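Local coordinates for protein beta-galactosidase (PDB 4OIF) that probably hydrolyses terminal non-reducing beta-D-galactose residues of beta-D-galactosides, as a zinc-binding homotrimer of the GH42 family, at residues G340-S345 against F388-E393; L42-T47 against V394-K399; S345-I350 against Y640-N645; F646-Q651 against D675-R680. All coordinates share one frame; numbering follows the deposited sequence.

Overall arrangement
The chain first passes L42-T47, the turn between the first barrel helix and its next strand. Helix 341-351 with its N-cap G340 then supplies G340-S345 and S345-I350, which share S345. Helix 386-399 follows. Its residues F388-E393 close interaction 1, and its residues V394-K399 close interaction 2. Interaction 1 is therefore nested inside the long loop that interaction 2 closes, and both lie within the TIM-barrel part. Interaction 3 closes only at Y640-N645, so it crosses both of them and ties the barrel to the C-terminal domain. Interaction 4 opens after that, with F646-Q651, and closes at D675-R680 within the C-terminal domain. L344 of interaction 1 packs against F646 and Y677 of interaction 4.

Interaction 1 of 4, residues G340-S345 against F388-E393; sequences GMHFLS and FQEVAE
Two hydrogen bonds carry this contact, and both end on the carboxylate of E390. E390 CG is anti to the backbone N and the chain beyond it is extended, so the acid reaches the first turn of helix 341-351. G340 N, at the N-cap position, donates to E390 OE1 on its syn lone pair at 2.8 Å. F343 N donates to E390 OE2 on its anti lone pair at 2.6 Å, nearly straight at 170°. The carboxylate lies at the helix N terminus, where the helix dipole would probably stabilise its charge. Water 1 accepts from H342 N and donates weakly to E390 OE1. An alanine in place of E390 would remove the acceptors of the G340 and F343 N-H groups and would probably loosen this helix start.

Packing adds less. H342 CB lies 3.3 Å from E390 OE2. H342 NE2 is 3.9 Å from V391 CG2, while the two ring nitrogens bond to K337 and Y359. The F343 ring turns its edge to E393 O.

Segments 341-345 and 388-393 cross at -30°, their axes 9.2 Å apart at closest approach, as neighbours in the barrel's outer layer. Strand 356-359 lies between them in sequence. F388 reaches on to helix 30-42.

Interaction 2 of 4, residues L42-T47 against V394-K399; sequences LSHTNT and VGKALK
The imidazole of H44 is met by two lysines, one over a face and one at the edge. Its CG is anti to the carbonyl carbon, and its CB points toward helix 386-399. K399 comes to the edge of the ring. Its extended chain crosses H44 at about a right angle, and NZ lies only 5° out of the ring plane. K399 NZ donates to H44 ND1 at 2.9 Å, so ND1 acts as the acceptor here. The nearby positive charge is likely to disfavour a doubly protonated histidine.

K396 instead runs obliquely across one face. K396 CG lies 3.7 Å from the H44 ring centroid and 22° off the normal, a CH-pi contact. K396 CE continues past the rim, 3.4 Å from H44 NE2. The ammonium end of K396 goes on to a salt bridge with E393, one turn earlier on the same helix.

Just before K396 the backbones come close. CA of H44 is 4.9 Å from CA of G395. G395 matters here because a side chain at this point would run into H44 CB and S43 O. Water 2 joins the two main chains. It donates to G395 O at 3.0 Å and to H44 O at 3.3 Å. H44 O also bonds to H17 of strand 16-21.

H44 has positive phi and ends helix 30-42 in a Schellman motif. The turn leads into strand 47-50. The last barrel helix thus packs against the exit of the first, the closure expected of a TIM barrel.

Interaction 3 of 4, residues S345-I350 against Y640-N645; sequences SSMQMI and YVFIMN
This is a helix-on-sheet contact at the junction of the barrel and the C-terminal domain, and it includes a Met-aromatic pair. Helix 341-351 lies on the face of the antiparallel sheet to which strand 638-645 belongs. The axes of segments 345-350 and 640-645 approach to 9.2 Å, and their directions differ by 146°.

F642 and M644, two apart on the strand, both point toward the helix. The F642 ring is met by M347 and I350, about one helical turn apart. F642 CZ touches I350 CG2 at 3.6 Å, and the two side chains cross obliquely. F642 CD2 lies 3.5 Å from M347 O and 4.1 Å from M347 CB. The M347 chain bends at chi2 and chi3, and the side chains of M347 and F642 cross at about a right angle. The sulfur comes in at the ring edge, with M347 SD 5.4 Å from the F642 centroid and 4.1 Å from F642 CE2. The methyl beyond it packs on A397 and L398 of helix 386-399.

M644 is straight at chi2 and bent at chi3. It presents its sulfur to the helix backbone, with M644 SD 3.5 Å from Q348 CA and 3.8 Å from Q348 CB. The amide of Q348 serves another partner: its NE2 bonds to A300 O.

All five touching residues are buried. V679 and V681 of the adjacent strand 679-685 continue the same apolar layer. The result is an alpha/beta packing interface in which an outer helix of the TIM barrel packs against one face of the antiparallel sheet of the C-terminal domain.

Interaction 4 of 4, residues F646-Q651 against D675-R680; sequences FTEEKQ and DKYEVR
Y677 has chi1 at -65°, with CG anti to the carbonyl carbon. E648 also has CG anti to its carbonyl carbon, at -78°, and then bends at chi2 (77°). These torsions bring the tyrosine hydroxyl and the carboxylate tip to tip. Y677 OH donates to E648 OE2 at 2.5 Å, a very short bond that uses the anti lone pair. OE2 lies near the plane of the ring, at its edge, and the carboxylate is turned almost perpendicular to the ring. The same oxygen bonds to T296 OG1.

K676 covers one face of Y677. K676 CG sits 3.6 Å above the Y677 ring plane, over the centre. K676 CG also touches the other loop, 3.5 Å from T647 O and 3.5 Å from E648 CA. Farther along, K650 and D675 lie side by side. NZ of K650 meets D675 OD1 at 3.1 Å in a salt bridge with a weak hydrogen bond.

The positive phi of Y677 belongs to a type II turn from D675 to E678, closed by E678 N to D675 O at 3.0 Å. E678 OE1 also accepts from D675 N, at 2.8 Å. An alanine in place of Y677 would lose the hydroxyl bond to E648 and the surface beneath K676, and would probably loosen the link between the two loops at this end.

ND2 of N645, ending strand 638-645, bonds to both E649 O and D675 O. The D675-E678 turn leads into strand 679-685, and F646-Q651 joins strands 638-645 and 651-655. F646 and Y677 pack on barrel helices 341-351 and 296-312.

Interaction 1 of 4, residues G340-S345 against F388-E393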
# COMPACT_ATOMS: atom_id res chain seq x y z
N GLY A 340 -4.68 -26.95 25.99
CA GLY A 340 -4.48 -26.27 27.25
C GLY A 340 -4.67 -24.75 27.21
O GLY A 340 -5.02 -24.13 28.22
N MET A 341 -4.43 -24.15 26.05
CA MET A 341 -4.46 -22.71 25.94
C MET A 341 -5.88 -22.17 26.06
O MET A 341 -6.10 -21.07 26.58
CB MET A 341 -3.83 -22.26 24.61
CG MET A 341 -4.00 -20.78 24.31
SD MET A 341 -3.31 -19.70 25.58
CE MET A 341 -1.60 -20.15 25.47
N HIS A 342 -6.86 -22.94 25.59
CA HIS A 342 -8.23 -22.49 25.69
C HIS A 342 -8.66 -22.46 27.15
O HIS A 342 -9.22 -21.45 27.63
CB HIS A 342 -9.19 -23.38 24.89
CG HIS A 342 -10.61 -22.93 25.00
ND1 HIS A 342 -11.00 -21.64 24.70
CD2 HIS A 342 -11.72 -23.56 25.44
CE1 HIS A 342 -12.29 -21.51 24.91
NE2 HIS A 342 -12.75 -22.66 25.37
N PHE A 343 -8.38 -23.54 27.86
CA PHE A 343 -8.67 -23.59 29.29
C PHE A 343 -8.03 -22.40 30.03
O PHE A 343 -8.69 -21.66 30.80
CB PHE A 343 -8.21 -24.93 29.90
CG PHE A 343 -8.72 -25.16 31.27
CD1 PHE A 343 -9.95 -25.75 31.47
CD2 PHE A 343 -8.02 -24.70 32.38
CE1 PHE A 343 -10.46 -25.91 32.75
CE2 PHE A 343 -8.52 -24.86 33.65
CZ PHE A 343 -9.74 -25.47 33.83
N LEU A 344 -6.74 -22.20 29.76
CA LEU A 344 -5.94 -21.14 30.36
C LEU A 344 -6.54 -19.76 30.14
O LEU A 344 -6.75 -19.00 31.10
CB LEU A 344 -4.51 -21.20 29.81
CG LEU A 344 -3.55 -20.03 29.99
CD1 LEU A 344 -3.32 -19.67 31.46
CD2 LEU A 344 -2.22 -20.32 29.29
N SER A 345 -6.82 -19.45 28.87
CA SER A 345 -7.38 -18.15 28.51
C SER A 345 -8.78 -17.92 29.14
O SER A 345 -9.10 -16.81 29.58
CB SER A 345 -7.44 -17.99 26.99
OG SER A 345 -8.36 -18.87 26.37
N PHE A 388 -13.77 -29.67 21.12
CA PHE A 388 -14.98 -30.00 21.88
C PHE A 388 -14.62 -30.42 23.30
O PHE A 388 -15.25 -29.98 24.27
CB PHE A 388 -15.79 -31.11 21.20
CG PHE A 388 -17.15 -31.33 21.82
CD1 PHE A 388 -17.31 -32.22 22.88
CD2 PHE A 388 -18.26 -30.64 21.35
CE1 PHE A 388 -18.55 -32.42 23.46
CE2 PHE A 388 -19.51 -30.83 21.92
CZ PHE A 388 -19.66 -31.72 22.98
N GLN A 389 -13.60 -31.26 23.42
CA GLN A 389 -13.20 -31.77 24.72
C GLN A 389 -12.65 -30.66 25.60
O GLN A 389 -12.99 -30.59 26.78
CB GLN A 389 -12.19 -32.91 24.57
CG GLN A 389 -12.79 -34.22 24.03
CD GLN A 389 -14.05 -34.65 24.80
OE1 GLN A 389 -14.09 -34.64 26.03
NE2 GLN A 389 -15.09 -35.04 24.05
N GLU A 390 -11.84 -29.76 25.06
CA GLU A 390 -11.31 -28.74 25.95
C GLU A 390 -12.42 -27.76 26.36
O GLU A 390 -12.42 -27.27 27.50
CB GLU A 390 -10.12 -27.99 25.33
CG GLU A 390 -9.49 -27.04 26.36
CD GLU A 390 -8.03 -26.71 26.07
OE1 GLU A 390 -7.38 -27.44 25.29
OE2 GLU A 390 -7.55 -25.71 26.65
N VAL A 391 -13.35 -27.49 25.45
CA VAL A 391 -14.53 -26.72 25.85
C VAL A 391 -15.29 -27.42 26.99
O VAL A 391 -15.65 -26.78 27.98
CB VAL A 391 -15.48 -26.49 24.66
CG1 VAL A 391 -16.84 -26.01 25.13
CG2 VAL A 391 -14.85 -25.49 23.70
N ALA A 392 -15.49 -28.72 26.87
CA ALA A 392 -16.13 -29.51 27.93
C ALA A 392 -15.37 -29.40 29.26
O ALA A 392 -15.99 -29.28 30.31
CB ALA A 392 -16.24 -30.97 27.51
N GLU A 393 -14.05 -29.46 29.21
CA GLU A 393 -13.24 -29.31 30.41
C GLU A 393 -13.45 -27.94 31.04
O GLU A 393 -13.56 -27.82 32.27
CB GLU A 393 -11.76 -29.53 30.10
CG GLU A 393 -11.42 -31.01 29.90
CD GLU A 393 -11.97 -31.90 31.03
OE1 GLU A 393 -11.71 -31.60 32.22
OE2 GLU A 393 -12.67 -32.89 30.73
O HOH W 1 -6.69 -25.20 23.64

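Interaction 2 of 4, residues L42-T47 against V394-K399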
# COMPACT_ATOMS: atom_id res chain seq x y z
N LEU A 42 -23.23 -32.50 26.52
CA LEU A 42 -21.90 -33.08 26.65
C LEU A 42 -20.79 -32.04 26.85
O LEU A 42 -19.75 -32.35 27.43
CB LEU A 42 -21.56 -33.96 25.44
CG LEU A 42 -22.45 -35.21 25.30
CD1 LEU A 42 -22.17 -35.92 23.99
CD2 LEU A 42 -22.25 -36.15 26.47
N SER A 43 -21.02 -30.82 26.39
CA SER A 43 -20.00 -29.77 26.48
C SER A 43 -20.16 -28.91 27.73
O SER A 43 -19.37 -28.00 27.98
CB SER A 43 -20.02 -28.88 25.23
OG SER A 43 -21.30 -28.31 25.03
N HIS A 44 -21.20 -29.22 28.51
CA HIS A 44 -21.55 -28.46 29.71
C HIS A 44 -21.66 -26.97 29.38
O HIS A 44 -21.06 -26.12 30.03
CB HIS A 44 -20.53 -28.69 30.82
CG HIS A 44 -20.18 -30.13 31.03
ND1 HIS A 44 -20.80 -30.91 31.98
CD2 HIS A 44 -19.29 -30.93 30.40
CE1 HIS A 44 -20.29 -32.13 31.93
NE2 HIS A 44 -19.38 -32.17 30.98
N THR A 45 -22.44 -26.69 28.35
CA THR A 45 -22.80 -25.33 28.02
C THR A 45 -24.25 -25.09 28.42
O THR A 45 -25.07 -25.99 28.34
CB THR A 45 -22.62 -25.06 26.54
OG1 THR A 45 -23.15 -26.18 25.81
CG2 THR A 45 -21.15 -24.90 26.24
N ASN A 46 -24.56 -23.86 28.83
CA ASN A 46 -25.86 -23.55 29.42
C ASN A 46 -26.51 -22.26 28.89
O ASN A 46 -27.70 -22.02 29.10
CB ASN A 46 -25.71 -23.46 30.94
CG ASN A 46 -24.58 -22.53 31.37
OD1 ASN A 46 -24.47 -21.40 30.90
ND2 ASN A 46 -23.72 -23.02 32.25
N THR A 47 -25.72 -21.43 28.23
CA THR A 47 -26.21 -20.12 27.83
C THR A 47 -25.91 -19.87 26.36
O THR A 47 -24.78 -20.07 25.90
CB THR A 47 -25.59 -19.02 28.69
OG1 THR A 47 -25.86 -19.31 30.07
CG2 THR A 47 -26.17 -17.66 28.34
N VAL A 394 -13.51 -26.90 30.20
CA VAL A 394 -13.79 -25.57 30.72
C VAL A 394 -15.16 -25.58 31.40
O VAL A 394 -15.29 -25.08 32.52
CB VAL A 394 -13.74 -24.47 29.62
CG1 VAL A 394 -14.37 -23.17 30.12
CG2 VAL A 394 -12.29 -24.22 29.20
N GLY A 395 -16.16 -26.18 30.76
CA GLY A 395 -17.50 -26.28 31.32
C GLY A 395 -17.53 -26.93 32.70
O GLY A 395 -18.10 -26.37 33.66
N LYS A 396 -16.90 -28.10 32.79
CA LYS A 396 -16.78 -28.84 34.05
C LYS A 396 -16.10 -27.99 35.11
O LYS A 396 -16.46 -28.04 36.28
CB LYS A 396 -15.98 -30.13 33.84
CG LYS A 396 -16.60 -31.10 32.84
CD LYS A 396 -15.63 -32.22 32.50
CE LYS A 396 -16.23 -33.22 31.51
NZ LYS A 396 -15.38 -34.43 31.34
N ALA A 397 -15.11 -27.21 34.69
CA ALA A 397 -14.42 -26.36 35.64
C ALA A 397 -15.33 -25.25 36.13
O ALA A 397 -15.37 -24.95 37.33
CB ALA A 397 -13.16 -25.80 35.02
N LEU A 398 -16.09 -24.65 35.22
CA LEU A 398 -16.95 -23.52 35.55
C LEU A 398 -18.09 -23.93 36.46
O LEU A 398 -18.53 -23.15 37.30
CB LEU A 398 -17.52 -22.87 34.28
CG LEU A 398 -16.57 -22.22 33.28
CD1 LEU A 398 -17.37 -21.68 32.09
CD2 LEU A 398 -15.71 -21.11 33.92
N LYS A 399 -18.58 -25.15 36.30
CA LYS A 399 -19.64 -25.60 37.19
C LYS A 399 -19.20 -25.60 38.66
O LYS A 399 -20.03 -25.45 39.56
CB LYS A 399 -20.12 -26.99 36.77
CG LYS A 399 -20.91 -26.93 35.48
CD LYS A 399 -21.41 -28.28 34.99
CE LYS A 399 -22.42 -28.08 33.86
NZ LYS A 399 -22.88 -29.34 33.21
O HOH W 2 -20.27 -24.53 32.79

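Interaction 3 of 4, residues S345-I350 against Y640-N645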
# COMPACT_ATOMS: atom_id res chain seq x y z
N SER A 345 -6.82 -19.45 28.87
CA SER A 345 -7.38 -18.15 28.51
C SER A 345 -8.78 -17.92 29.14
O SER A 345 -9.10 -16.81 29.58
CB SER A 345 -7.44 -17.99 26.99
OG SER A 345 -8.36 -18.87 26.37
N SER A 346 -9.59 -18.97 29.20
CA SER A 346 -10.89 -18.83 29.83
C SER A 346 -10.75 -18.50 31.32
O SER A 346 -11.45 -17.61 31.86
CB SER A 346 -11.71 -20.11 29.64
OG SER A 346 -11.74 -20.46 28.27
N MET A 347 -9.83 -19.21 31.97
CA MET A 347 -9.59 -18.93 33.38
C MET A 347 -9.08 -17.50 33.57
O MET A 347 -9.46 -16.83 34.54
CB MET A 347 -8.60 -19.93 33.97
CG MET A 347 -9.12 -21.35 33.98
SD MET A 347 -10.61 -21.52 34.99
CE MET A 347 -11.73 -22.24 33.80
N GLN A 348 -8.25 -17.02 32.64
CA GLN A 348 -7.75 -15.65 32.73
C GLN A 348 -8.91 -14.67 32.64
O GLN A 348 -8.94 -13.65 33.34
CB GLN A 348 -6.74 -15.34 31.64
CG GLN A 348 -6.14 -13.95 31.81
CD GLN A 348 -5.34 -13.47 30.62
OE1 GLN A 348 -5.56 -13.90 29.48
NE2 GLN A 348 -4.41 -12.56 30.87
N MET A 349 -9.86 -14.99 31.77
CA MET A 349 -11.04 -14.15 31.62
C MET A 349 -11.81 -14.07 32.93
O MET A 349 -12.18 -12.97 33.36
CB MET A 349 -11.92 -14.66 30.49
CG MET A 349 -11.42 -14.26 29.12
SD MET A 349 -11.52 -12.48 28.88
CE MET A 349 -10.60 -12.31 27.35
N ILE A 350 -12.04 -15.22 33.56
CA ILE A 350 -12.74 -15.20 34.85
C ILE A 350 -11.93 -14.44 35.93
O ILE A 350 -12.49 -13.75 36.78
CB ILE A 350 -13.04 -16.63 35.35
CG1 ILE A 350 -13.84 -17.40 34.29
CG2 ILE A 350 -13.80 -16.62 36.70
CD1 ILE A 350 -15.16 -16.75 33.94
N TYR A 640 -10.59 -15.64 45.89
CA TYR A 640 -10.43 -16.62 44.81
C TYR A 640 -9.25 -16.21 43.97
O TYR A 640 -9.25 -15.15 43.35
CB TYR A 640 -11.67 -16.73 43.94
CG TYR A 640 -12.91 -17.20 44.65
CD1 TYR A 640 -13.93 -16.31 44.95
CD2 TYR A 640 -13.06 -18.53 45.01
CE1 TYR A 640 -15.08 -16.74 45.60
CE2 TYR A 640 -14.20 -18.97 45.64
CZ TYR A 640 -15.21 -18.07 45.94
OH TYR A 640 -16.35 -18.50 46.58
N VAL A 641 -8.24 -17.06 43.93
CA VAL A 641 -6.98 -16.71 43.33
C VAL A 641 -6.67 -17.64 42.16
O VAL A 641 -6.78 -18.84 42.26
CB VAL A 641 -5.87 -16.77 44.39
CG1 VAL A 641 -4.55 -16.31 43.80
CG2 VAL A 641 -6.27 -15.89 45.58
N PHE A 642 -6.31 -17.05 41.03
CA PHE A 642 -5.96 -17.78 39.83
C PHE A 642 -4.46 -17.72 39.62
O PHE A 642 -3.89 -16.62 39.49
CB PHE A 642 -6.68 -17.20 38.61
CG PHE A 642 -8.16 -17.41 38.60
CD1 PHE A 642 -8.98 -16.71 39.47
CD2 PHE A 642 -8.74 -18.28 37.69
CE1 PHE A 642 -10.37 -16.89 39.45
CE2 PHE A 642 -10.13 -18.47 37.66
CZ PHE A 642 -10.94 -17.77 38.55
N ILE A 643 -3.82 -18.88 39.58
CA ILE A 643 -2.40 -18.98 39.28
C ILE A 643 -2.23 -19.58 37.88
O ILE A 643 -2.45 -20.76 37.66
CB ILE A 643 -1.67 -19.83 40.33
CG1 ILE A 643 -2.07 -19.38 41.74
CG2 ILE A 643 -0.17 -19.73 40.12
CD1 ILE A 643 -1.50 -20.25 42.88
N MET A 644 -1.82 -18.73 36.94
CA MET A 644 -1.86 -19.07 35.53
C MET A 644 -0.48 -19.10 34.87
O MET A 644 0.26 -18.12 34.87
CB MET A 644 -2.78 -18.07 34.80
CG MET A 644 -4.18 -18.03 35.38
SD MET A 644 -5.16 -16.63 34.82
CE MET A 644 -4.32 -15.25 35.58
N ASN A 645 -0.13 -20.25 34.30
CA ASN A 645 1.16 -20.37 33.63
C ASN A 645 1.06 -20.00 32.16
O ASN A 645 0.72 -20.83 31.32
CB ASN A 645 1.70 -21.80 33.78
CG ASN A 645 3.08 -21.97 33.17
OD1 ASN A 645 3.70 -21.01 32.69
ND2 ASN A 645 3.58 -23.20 33.18

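Interaction 4 of 4, residues F646-Q651 against D675-R680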
# COMPACT_ATOMS: atom_id res chain seq x y z
N PHE A 646 1.37 -18.74 31.84
CA PHE A 646 1.35 -18.31 30.45
C PHE A 646 2.70 -18.53 29.75
O PHE A 646 3.16 -17.68 28.98
CB PHE A 646 0.93 -16.83 30.36
CG PHE A 646 -0.56 -16.60 30.48
CD1 PHE A 646 -1.42 -16.96 29.45
CD2 PHE A 646 -1.10 -16.01 31.63
CE1 PHE A 646 -2.81 -16.74 29.55
CE2 PHE A 646 -2.47 -15.79 31.73
CZ PHE A 646 -3.33 -16.17 30.69
N THR A 647 3.35 -19.67 30.04
CA THR A 647 4.61 -20.01 29.38
C THR A 647 4.54 -21.43 28.87
O THR A 647 3.67 -22.20 29.28
CB THR A 647 5.83 -19.90 30.31
OG1 THR A 647 5.92 -21.09 31.09
CG2 THR A 647 5.71 -18.70 31.24
N GLU A 648 5.48 -21.80 28.00
CA GLU A 648 5.46 -23.12 27.39
C GLU A 648 6.36 -24.12 28.13
O GLU A 648 6.81 -25.11 27.54
CB GLU A 648 5.87 -23.03 25.92
CG GLU A 648 4.77 -22.53 24.99
CD GLU A 648 4.56 -21.03 25.06
OE1 GLU A 648 5.56 -20.29 25.26
OE2 GLU A 648 3.40 -20.59 24.94
N GLU A 649 6.60 -23.89 29.41
CA GLU A 649 7.43 -24.81 30.19
C GLU A 649 6.94 -25.02 31.62
O GLU A 649 6.05 -24.31 32.12
CB GLU A 649 8.87 -24.31 30.20
CG GLU A 649 9.00 -22.91 30.73
CD GLU A 649 10.36 -22.31 30.47
OE1 GLU A 649 11.33 -22.73 31.14
OE2 GLU A 649 10.45 -21.42 29.59
N LYS A 650 7.53 -26.01 32.28
CA LYS A 650 7.22 -26.30 33.66
C LYS A 650 7.60 -25.10 34.52
O LYS A 650 8.52 -24.34 34.19
CB LYS A 650 7.94 -27.55 34.14
CG LYS A 650 7.29 -28.84 33.65
CD LYS A 650 7.99 -30.08 34.22
CE LYS A 650 7.70 -31.31 33.38
NZ LYS A 650 6.23 -31.49 33.23
N GLN A 651 6.89 -24.94 35.62
CA GLN A 651 6.99 -23.69 36.35
C GLN A 651 6.76 -23.87 37.85
O GLN A 651 5.68 -24.24 38.29
CB GLN A 651 5.99 -22.72 35.75
CG GLN A 651 6.40 -21.30 35.91
CD GLN A 651 7.63 -20.93 35.12
OE1 GLN A 651 8.63 -20.53 35.70
NE2 GLN A 651 7.55 -21.03 33.80
N ASP A 675 2.51 -27.51 34.97
CA ASP A 675 2.83 -27.90 33.61
C ASP A 675 2.53 -26.72 32.71
O ASP A 675 1.87 -25.76 33.13
CB ASP A 675 2.03 -29.12 33.16
CG ASP A 675 2.26 -30.33 34.05
OD1 ASP A 675 3.44 -30.68 34.29
OD2 ASP A 675 1.26 -30.91 34.52
N LYS A 676 3.01 -26.79 31.47
CA LYS A 676 2.68 -25.79 30.45
C LYS A 676 1.18 -25.47 30.46
O LYS A 676 0.33 -26.38 30.46
CB LYS A 676 3.11 -26.28 29.06
CG LYS A 676 2.83 -25.29 27.94
CD LYS A 676 2.52 -25.98 26.62
CE LYS A 676 3.66 -26.85 26.16
NZ LYS A 676 3.26 -27.73 25.03
N TYR A 677 0.88 -24.18 30.51
CA TYR A 677 -0.49 -23.65 30.38
C TYR A 677 -1.41 -24.06 31.53
O TYR A 677 -2.61 -23.81 31.48
CB TYR A 677 -1.12 -24.09 29.05
CG TYR A 677 -0.44 -23.51 27.83
CD1 TYR A 677 0.39 -22.40 27.93
CD2 TYR A 677 -0.63 -24.08 26.59
CE1 TYR A 677 1.02 -21.88 26.81
CE2 TYR A 677 -0.02 -23.57 25.47
CZ TYR A 677 0.81 -22.47 25.58
OH TYR A 677 1.41 -21.98 24.44
N GLU A 678 -0.84 -24.66 32.57
CA GLU A 678 -1.67 -25.11 33.67
C GLU A 678 -2.16 -23.94 34.49
O GLU A 678 -1.42 -22.98 34.73
CB GLU A 678 -0.92 -26.07 34.57
CG GLU A 678 -1.81 -26.65 35.65
CD GLU A 678 -1.08 -27.59 36.54
OE1 GLU A 678 0.10 -27.89 36.25
OE2 GLU A 678 -1.68 -28.03 37.54
N VAL A 679 -3.41 -24.02 34.90
CA VAL A 679 -3.97 -23.04 35.80
C VAL A 679 -4.31 -23.73 37.10
O VAL A 679 -4.72 -24.88 37.14
CB VAL A 679 -5.25 -22.37 35.23
CG1 VAL A 679 -5.73 -21.27 36.17
CG2 VAL A 679 -5.00 -21.81 33.84
N ARG A 680 -4.10 -23.02 38.19
CA ARG A 680 -4.52 -23.48 39.48
C ARG A 680 -5.55 -22.49 39.98
O ARG A 680 -5.30 -21.30 40.01
CB ARG A 680 -3.33 -23.56 40.41
CG ARG A 680 -3.26 -24.84 41.16
CD ARG A 680 -2.92 -26.03 40.28
NE ARG A 680 -2.62 -27.16 41.16
CZ ARG A 680 -3.56 -27.92 41.70
NH1 ARG A 680 -4.84 -27.70 41.39
NH2 ARG A 680 -3.24 -28.90 42.52